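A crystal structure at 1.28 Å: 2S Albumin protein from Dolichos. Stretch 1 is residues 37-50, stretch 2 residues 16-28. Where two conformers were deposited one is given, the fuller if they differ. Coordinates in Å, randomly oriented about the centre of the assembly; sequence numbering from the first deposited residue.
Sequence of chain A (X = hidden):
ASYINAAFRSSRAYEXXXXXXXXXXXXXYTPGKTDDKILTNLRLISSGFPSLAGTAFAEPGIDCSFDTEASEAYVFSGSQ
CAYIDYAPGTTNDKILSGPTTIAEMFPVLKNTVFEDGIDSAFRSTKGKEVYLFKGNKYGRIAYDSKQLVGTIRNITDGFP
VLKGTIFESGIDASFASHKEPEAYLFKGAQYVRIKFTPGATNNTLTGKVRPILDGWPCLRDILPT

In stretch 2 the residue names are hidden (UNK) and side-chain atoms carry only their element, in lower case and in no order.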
# COMPACT_ATOMS: atom_id res chain seq x y z
N LYS A 37 11.34 -12.05 -7.79
CA LYS A 37 11.14 -13.45 -7.39
C LYS A 37 10.42 -13.53 -6.05
O LYS A 37 10.71 -12.70 -5.20
CB LYS A 37 12.46 -14.26 -7.37
CG LYS A 37 13.24 -14.27 -8.67
CD LYS A 37 12.56 -14.94 -9.82
CE LYS A 37 13.65 -15.05 -10.90
NZ LYS A 37 13.09 -15.30 -12.21
N ILE A 38 9.72 -14.62 -5.88
CA ILE A 38 8.98 -14.85 -4.64
C ILE A 38 9.96 -15.36 -3.57
O ILE A 38 10.83 -16.21 -3.82
CB ILE A 38 7.86 -15.88 -4.94
CG1 ILE A 38 6.84 -15.31 -5.91
CG2 ILE A 38 7.26 -16.34 -3.62
CD1 ILE A 38 5.73 -16.22 -6.25
N LEU A 39 9.76 -14.85 -2.36
CA LEU A 39 10.41 -15.27 -1.13
C LEU A 39 9.45 -16.02 -0.22
O LEU A 39 9.87 -16.93 0.48
CB LEU A 39 11.06 -14.12 -0.36
CG LEU A 39 12.12 -13.34 -1.12
CD1 LEU A 39 12.55 -12.14 -0.33
CD2 LEU A 39 13.30 -14.25 -1.36
N THR A 40 8.22 -15.53 -0.12
CA THR A 40 7.14 -16.32 0.60
C THR A 40 6.08 -16.69 -0.41
O THR A 40 5.43 -15.78 -0.95
CB THR A 40 6.50 -15.54 1.76
OG1 THR A 40 7.52 -15.28 2.71
CG2 THR A 40 5.38 -16.26 2.46
N ASN A 41 5.97 -17.98 -0.70
CA ASN A 41 4.92 -18.51 -1.56
C ASN A 41 3.54 -18.13 -0.97
O ASN A 41 3.35 -18.02 0.23
CB ASN A 41 5.03 -20.03 -1.77
CG ASN A 41 5.99 -20.43 -2.86
OD1 ASN A 41 6.13 -19.74 -3.88
ND2 ASN A 41 6.60 -21.59 -2.68
N LEU A 42 2.55 -18.03 -1.86
CA LEU A 42 1.20 -17.60 -1.52
C LEU A 42 0.77 -18.28 -0.22
O LEU A 42 0.77 -19.49 -0.13
CB LEU A 42 0.22 -17.91 -2.62
CG LEU A 42 -1.18 -17.35 -2.46
CD1 LEU A 42 -1.21 -15.85 -2.54
CD2 LEU A 42 -2.09 -17.95 -3.53
N ARG A 43 0.37 -17.49 0.78
CA ARG A 43 0.15 -17.95 2.17
C ARG A 43 -1.01 -17.19 2.72
O ARG A 43 -1.12 -15.99 2.48
CB ARG A 43 1.44 -17.76 3.04
CG ARG A 43 1.44 -18.24 4.46
CD ARG A 43 2.88 -18.05 4.94
NE ARG A 43 3.15 -18.63 6.24
CZ ARG A 43 4.21 -18.37 6.97
NH1 ARG A 43 5.10 -17.46 6.58
NH2 ARG A 43 4.32 -18.94 8.15
N LEU A 44 -1.77 -17.81 3.58
CA LEU A 44 -2.82 -17.06 4.29
C LEU A 44 -2.13 -16.02 5.13
O LEU A 44 -1.11 -16.22 5.83
CB LEU A 44 -3.63 -17.98 5.22
CG LEU A 44 -4.56 -18.96 4.56
CD1 LEU A 44 -5.05 -19.93 5.61
CD2 LEU A 44 -5.70 -18.22 3.97
N ILE A 45 -2.74 -14.84 5.20
CA ILE A 45 -2.35 -13.79 6.17
C ILE A 45 -2.32 -14.32 7.60
O ILE A 45 -1.37 -14.04 8.34
CB ILE A 45 -3.24 -12.56 6.00
CG1 ILE A 45 -3.12 -11.92 4.60
CG2 ILE A 45 -3.09 -11.56 7.11
CD1 ILE A 45 -4.24 -11.01 4.23
N SER A 46 -3.32 -15.08 7.98
CA SER A 46 -3.36 -15.62 9.35
C SER A 46 -2.16 -16.52 9.64
O SER A 46 -1.83 -16.69 10.79
CB SER A 46 -4.62 -16.37 9.58
OG SER A 46 -4.75 -17.42 8.65
N SER A 47 -1.59 -17.15 8.63
CA SER A 47 -0.40 -18.01 8.82
C SER A 47 0.86 -17.17 8.97
O SER A 47 1.66 -17.36 9.93
CB SER A 47 -0.30 -18.96 7.65
OG SER A 47 0.91 -19.71 7.69
N GLY A 48 1.08 -16.26 8.03
CA GLY A 48 2.28 -15.41 8.01
C GLY A 48 2.36 -14.54 9.22
O GLY A 48 3.50 -14.21 9.62
N PHE A 49 1.20 -14.08 9.68
CA PHE A 49 1.07 -13.08 10.77
C PHE A 49 0.09 -13.60 11.79
O PHE A 49 -1.06 -13.15 11.86
CB PHE A 49 0.63 -11.76 10.12
CG PHE A 49 1.59 -11.33 9.05
CD1 PHE A 49 2.87 -10.85 9.36
CD2 PHE A 49 1.25 -11.48 7.74
CE1 PHE A 49 3.79 -10.56 8.36
CE2 PHE A 49 2.14 -11.22 6.74
CZ PHE A 49 3.40 -10.72 7.05
N PRO A 50 0.56 -14.53 12.64
CA PRO A 50 -0.37 -15.11 13.60
C PRO A 50 -1.00 -14.08 14.53
O PRO A 50 -2.10 -14.34 15.03
CB PRO A 50 0.44 -16.16 14.33
CG PRO A 50 1.50 -16.56 13.35
CD PRO A 50 1.81 -15.32 12.55
N UNK A 16 8.92 -6.57 -0.83
CA UNK A 16 7.57 -5.99 -0.83
C UNK A 16 6.59 -7.11 -0.41
O UNK A 16 6.78 -8.30 -0.73
c UNK A 16 7.19 -6.38 -3.35
c UNK A 16 7.16 -5.36 -2.18
c UNK A 16 5.78 -4.73 -2.10
N UNK A 17 5.60 -6.71 0.38
CA UNK A 17 4.47 -7.58 0.71
C UNK A 17 3.26 -7.19 -0.14
O UNK A 17 2.92 -6.01 -0.19
c UNK A 17 5.14 -7.97 3.16
c UNK A 17 5.13 -9.28 3.64
c UNK A 17 7.15 -7.58 4.43
c UNK A 17 7.15 -8.86 4.90
c UNK A 17 6.16 -7.16 3.56
c UNK A 17 4.11 -7.44 2.19
c UNK A 17 6.11 -9.71 4.53
o UNK A 17 8.17 -9.23 5.75
N UNK A 18 2.67 -8.15 -0.80
CA UNK A 18 1.45 -7.99 -1.59
C UNK A 18 0.34 -8.81 -0.98
O UNK A 18 0.54 -10.01 -0.78
c UNK A 18 4.27 -7.54 -5.57
c UNK A 18 3.29 -5.57 -4.80
c UNK A 18 4.18 -6.17 -5.62
c UNK A 18 1.60 -8.43 -3.05
c UNK A 18 2.47 -6.30 -3.98
c UNK A 18 3.49 -8.24 -4.70
c UNK A 18 2.55 -7.64 -3.90
N UNK A 19 -0.80 -8.15 -0.75
CA UNK A 19 -2.00 -8.83 -0.21
C UNK A 19 -3.05 -8.98 -1.29
O UNK A 19 -3.31 -8.05 -2.07
c UNK A 19 -1.40 -8.95 2.99
c UNK A 19 -1.53 -7.95 2.07
c UNK A 19 0.49 -7.90 3.94
c UNK A 19 -2.56 -8.02 0.98
c UNK A 19 -0.38 -8.93 3.93
c UNK A 19 0.36 -6.89 3.04
c UNK A 19 -0.65 -6.91 2.10
N UNK A 20 -3.62 -10.19 -1.37
CA UNK A 20 -4.62 -10.60 -2.37
C UNK A 20 -5.67 -11.38 -1.59
O UNK A 20 -5.43 -12.52 -1.19
c UNK A 20 -3.97 -11.40 -3.48
c UNK A 20 -1.53 -11.69 -4.13
o UNK A 20 -1.36 -11.81 -5.13
c UNK A 20 -2.71 -10.74 -3.98
o UNK A 20 -0.89 -12.30 -3.16
N UNK A 21 -6.79 -10.72 -1.34
CA UNK A 21 -7.86 -11.29 -0.54
C UNK A 21 -7.27 -11.62 0.83
O UNK A 21 -6.68 -10.77 1.49
s UNK A 21 -9.25 -11.84 -2.78
c UNK A 21 -8.60 -12.43 -1.23
N UNK A 22 -7.48 -12.84 1.25
CA UNK A 22 -7.01 -13.36 2.56
C UNK A 22 -5.60 -13.94 2.51
O UNK A 22 -5.20 -14.56 3.54
c UNK A 22 -8.13 -15.62 2.24
o UNK A 22 -7.78 -15.59 1.07
n UNK A 22 -8.75 -16.67 2.75
c UNK A 22 -7.98 -14.39 3.13
N UNK A 23 -4.87 -13.69 1.45
CA UNK A 23 -3.54 -14.30 1.28
C UNK A 23 -2.51 -13.26 0.94
O UNK A 23 -2.83 -12.07 0.71
c UNK A 23 -3.59 -15.35 0.18
c UNK A 23 -5.90 -18.49 -0.22
c UNK A 23 -4.73 -17.56 -0.52
n UNK A 23 -7.19 -17.80 -0.50
c UNK A 23 -4.54 -16.51 0.53
N UNK A 24 -1.25 -13.63 0.96
CA UNK A 24 -0.18 -12.67 0.59
C UNK A 24 1.03 -13.41 0.04
O UNK A 24 1.12 -14.66 0.17
c UNK A 24 1.57 -14.26 4.41
c UNK A 24 0.24 -11.84 1.82
o UNK A 24 3.74 -14.64 5.27
c UNK A 24 0.68 -13.51 3.63
c UNK A 24 2.89 -13.94 4.48
c UNK A 24 3.38 -12.97 3.62
c UNK A 24 2.50 -12.29 2.79
c UNK A 24 1.14 -12.55 2.78
N UNK A 25 1.92 -12.67 -0.60
CA UNK A 25 3.28 -13.08 -0.99
C UNK A 25 4.24 -12.03 -0.52
O UNK A 25 3.89 -10.85 -0.29
c UNK A 25 3.48 -13.37 -2.48
c UNK A 25 2.73 -14.63 -2.90
c UNK A 25 3.17 -12.18 -3.32
N UNK A 26 5.48 -12.42 -0.35
CA UNK A 26 6.60 -11.52 -0.13
C UNK A 26 7.51 -11.70 -1.34
O UNK A 26 7.85 -12.86 -1.69
n UNK A 26 10.24 -14.48 3.24
c UNK A 26 10.37 -13.20 3.06
c UNK A 26 8.52 -10.94 1.38
c UNK A 26 9.01 -11.12 2.81
c UNK A 26 7.34 -11.84 1.16
n UNK A 26 11.50 -12.63 2.97
n UNK A 26 9.26 -12.52 3.12
N UNK A 27 7.89 -10.64 -2.03
CA UNK A 27 8.65 -10.66 -3.27
C UNK A 27 9.94 -9.86 -3.12
O UNK A 27 9.90 -8.76 -2.49
c UNK A 27 8.52 -9.90 -5.70
c UNK A 27 6.51 -10.97 -4.67
c UNK A 27 7.73 -10.09 -4.40
N UNK A 28 11.01 -10.38 -3.71
CA UNK A 28 12.30 -9.71 -3.84
C UNK A 28 12.27 -9.07 -5.22
O UNK A 28 12.33 -9.79 -6.24
c UNK A 28 17.40 -9.70 -2.66
c UNK A 28 13.39 -10.77 -3.71
c UNK A 28 16.33 -8.95 -2.21
c UNK A 28 15.05 -9.25 -2.60
c UNK A 28 15.88 -11.06 -3.90
c UNK A 28 14.80 -10.28 -3.47
c UNK A 28 17.16 -10.69 -3.57
o UNK A 28 18.72 -9.38 -2.33
O HOH W 1 -5.82 -15.25 6.29
O HOH W 2 6.78 -13.59 5.22

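Position 16 carries three carbons, one bearing the other two, and reaches nothing on stretch 1: it is valine, Val16, a beta-branched residue at home in a strand. Position 17 has one carbon and then a six-carbon ring bearing an oxygen; a ring carbon lies near Phe49. This is tyrosine, and Tyr17 CE2 sits 3.8 Å from Phe49 CZ, at the edge of the phenylalanine ring. Position 18 has the same ring without oxygen and no contact with stretch 1, hence Phe18, its wholly apolar ring suited to a buried site. Position 19 is built alike, but its ring reaches Ile45 and Phe49; as Phe19 it places CD1 3.7 Å from Ile45 CD1, an apolar surface suited to a buried site.

At position 20 three carbons run in a row, the third carrying two oxygens, one of them near Leu42: glutamate. Glu20 OE2 lies 3.6 Å from Leu42 CD1, and the contact offers this buried oxygen no polar partner. Position 21 shows one carbon and a sulfur that make no contact with stretch 1; only its backbone O comes near, 3.7 Å from Ile45 CD1. It is Cys21, a small side chain that fits a type II' turn. Position 22 has two carbons, the second bearing one oxygen and one nitrogen, near Leu44. It is asparagine; Asn22 ND2 lies 3.6 Å from Leu44 CD2 and is hydrogen-bonded elsewhere in the structure, while its backbone O accepts a hydrogen bond from Ile45 N (3.0 Å) at the start of the helix.

Position 23 is four carbons in a row ending in nitrogen, its carbons near Leu42 and Leu44: a lysine. Its aliphatic part suits a leucine-lined site, with CB of Lys23 3.6 Å from Leu42 CD1, while Lys23 NZ donates to Asn22 OD1 at 2.8 Å, so both amide ends are used. Position 24 has one carbon and a six-carbon ring with an oxygen, lying against Phe49 and Gly48: tyrosine. Phe49 CE2 lies over one face of the ring, 3.6 Å from Tyr24 CZ, and Tyr24 OH is 3.2 Å from Gly48 CA. A CB on Gly48 would clash with that hydroxyl, so the glycine leaves room for it. Arg43 NH1 adds a weak hydrogen bond to Tyr24 OH at 3.4 Å.

Position 25 has one carbon carrying two more, one near Leu42: valine, beta-branched as suits a strand; Val25 CG1 packs 4.1 Å from Leu42 CD1. Position 26 has three carbons, a nitrogen, then a carbon with two nitrogens, near Leu39 and Thr40: arginine. Arg26 NH2 donates to Thr40 OG1 at 2.9 Å, and Leu39 CB covers one guanidinium face. Position 27 is again a branched three-carbon group, its backbone paired with Ile38: Val27, beta-branched within the strand. Position 28 has one carbon, near Leu39, then a six-carbon ring bearing an oxygen: Tyr28. Its CB lies 3.7 Å from Leu39 CD1, while the ring's end leads away at an exposed site, where a polar hydroxyl is at ease.

The contact is an antiparallel pairing interrupted by two bulges. Lys37 and Tyr28 exchange backbone hydrogen bonds; at the first bulge Arg26 O accepts from both Leu39 N (2.8 Å) and Thr40 N (3.1 Å). After the second, Tyr24 N donates to Arg43 O (2.8 Å) and Arg43 N returns to Tyr24 O (3.0 Å). Beyond the strands, Ile45, in the helix, and Phe49, just after it, pack on the aromatic rings of Phe19 and Tyr24.

Stretch 2, residues 16-28: VYFFECNKYVRVY
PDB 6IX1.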